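Local coordinates for putative major capsid protein (Cafeteriavirus-dependent mavirus, PDB 6G44), which forms trimeric double jelly-roll capsomers that build the icosahedral shell of the virophage, at the interface of chains A and B. Coordinates in Å, arbitrary orientation; residue numbers count along the deposited sequence, not the author numbering. Chains: chain A/B, Putative major capsid protein.

The interface of chains A and B. Residues chain A 14-18; chain B 32-36.
A:Gln16 and B:Arg34 lie side by side, paired in a short parallel beta-ladder between two subunits of this double jelly-roll capsid protein, where strand 13-16 of chain A runs along strand 29-34 of chain B. The contact is carried by the methylene A:Gln16 CG, which packs over one face of the guanidinium, offset toward its rim and 3.9 Å from B:Arg34 CZ. The amide and guanidinium planes are turned 34° apart. Bridged to each other in parallel strands, the two residues project to the same side, and with CG anti to the backbone N in both (chi1 -175° and -168°) their side chains run alongside each other; the glutamine then bends at chi2 and the arginine at chi3.

Beneath this pair a ladder of main-chain hydrogen bonds stitches the strands. B:Ser33 N donates to A:Val14 O at 2.9 Å. The carbonyl B:Ser33 O accepts from A:Gln16 N at 2.9 Å. Next along, B:Ile35 N donates to A:Gln16 O at 3.0 Å. A:Gln16 and B:Ser33 therefore each bond through both backbone polar groups.

On the opposite side of the ladder from the glutamine, A:Leu15 brings its methyl CD2 to B:Ser33 CB at 3.6 Å, and A:Ala17 CB meets B:Ile35 CG1 at 3.6 Å. Farther out, A:Val14 CG2 touches B:Ala32 CB at 3.9 Å on the glutamine side, while the ring carbon CD of A:Pro18 lies 4.1 Å from B:Gly36 CA where the pairing ends.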
loop_
_atom_site.group_PDB
_atom_site.type_symbol
_atom_site.label_atom_id
_atom_site.label_comp_id
_atom_site.label_asym_id
_atom_site.label_seq_id
_atom_site.Cartn_x
_atom_site.Cartn_y
_atom_site.Cartn_z
ATOM N N VAL A 14 -0.283 -15.741 -29.183
ATOM C CA VAL A 14 1.065 -15.311 -28.787
ATOM C C VAL A 14 1.525 -16.193 -27.628
ATOM O O VAL A 14 0.732 -16.868 -27.000
ATOM C CB VAL A 14 1.102 -13.821 -28.348
ATOM C CG1 VAL A 14 0.626 -12.927 -29.478
ATOM C CG2 VAL A 14 0.280 -13.580 -27.094
ATOM N N LEU A 15 2.821 -16.178 -27.350
ATOM C CA LEU A 15 3.344 -16.862 -26.158
ATOM C C LEU A 15 3.808 -15.865 -25.118
ATOM O O LEU A 15 4.850 -15.230 -25.315
ATOM C CB LEU A 15 4.511 -17.765 -26.516
ATOM C CG LEU A 15 4.290 -18.927 -27.455
ATOM C CD1 LEU A 15 5.557 -19.779 -27.452
ATOM C CD2 LEU A 15 3.098 -19.756 -27.035
ATOM N N GLN A 16 3.073 -15.724 -24.034
ATOM C CA GLN A 16 3.479 -14.868 -22.923
ATOM C C GLN A 16 4.756 -15.436 -22.315
ATOM O O GLN A 16 4.830 -16.622 -22.041
ATOM C CB GLN A 16 2.386 -14.795 -21.860
ATOM C CG GLN A 16 2.659 -13.835 -20.696
ATOM C CD GLN A 16 2.702 -12.391 -21.138
ATOM O OE1 GLN A 16 1.782 -11.914 -21.793
ATOM N NE2 GLN A 16 3.792 -11.687 -20.796
ATOM N N ALA A 17 5.764 -14.586 -22.147
ATOM C CA ALA A 17 7.063 -15.028 -21.639
ATOM C C ALA A 17 7.570 -13.982 -20.667
ATOM O O ALA A 17 7.245 -12.819 -20.780
ATOM C CB ALA A 17 8.037 -15.223 -22.796
ATOM N N PRO A 18 8.391 -14.405 -19.695
ATOM C CA PRO A 18 8.904 -13.430 -18.731
ATOM C C PRO A 18 9.840 -12.420 -19.387
ATOM O O PRO A 18 10.545 -12.751 -20.346
ATOM C CB PRO A 18 9.677 -14.294 -17.719
ATOM C CG PRO A 18 9.876 -15.609 -18.353
ATOM C CD PRO A 18 8.898 -15.774 -19.480
ATOM N N ALA B 32 -3.090 -15.714 -25.405
ATOM C CA ALA B 32 -1.754 -16.152 -25.010
ATOM C C ALA B 32 -1.728 -17.595 -24.517
ATOM O O ALA B 32 -2.599 -18.003 -23.762
ATOM C CB ALA B 32 -1.210 -15.223 -23.941
ATOM N N SER B 33 -0.706 -18.330 -24.933
ATOM C CA SER B 33 -0.188 -19.459 -24.155
ATOM C C SER B 33 0.979 -18.896 -23.346
ATOM O O SER B 33 1.075 -17.679 -23.148
ATOM C CB SER B 33 0.191 -20.656 -25.039
ATOM O OG SER B 33 0.619 -21.747 -24.232
ATOM N N ARG B 34 1.833 -19.751 -22.816
ATOM C CA ARG B 34 2.849 -19.273 -21.905
ATOM C C ARG B 34 4.075 -20.174 -21.863
ATOM O O ARG B 34 3.966 -21.387 -21.976
ATOM C CB ARG B 34 2.260 -19.177 -20.508
ATOM C CG ARG B 34 3.121 -18.426 -19.527
ATOM C CD ARG B 34 2.464 -18.388 -18.173
ATOM N NE ARG B 34 1.341 -17.465 -18.176
ATOM C CZ ARG B 34 1.389 -16.182 -17.826
ATOM N NH1 ARG B 34 2.513 -15.600 -17.404
ATOM N NH2 ARG B 34 0.296 -15.472 -17.876
ATOM N N ILE B 35 5.239 -19.527 -21.722
ATOM C CA ILE B 35 6.455 -20.187 -21.241
ATOM C C ILE B 35 6.889 -19.443 -19.991
ATOM O O ILE B 35 6.507 -18.300 -19.778
ATOM C CB ILE B 35 7.565 -20.225 -22.314
ATOM C CG1 ILE B 35 7.926 -18.830 -22.826
ATOM C CG2 ILE B 35 7.137 -21.146 -23.444
ATOM C CD1 ILE B 35 9.152 -18.805 -23.724
ATOM N N GLY B 36 7.679 -20.104 -19.144
ATOM C CA GLY B 36 8.124 -19.448 -17.936
ATOM C C GLY B 36 9.253 -20.204 -17.319
ATOM O O GLY B 36 9.678 -21.257 -17.819
#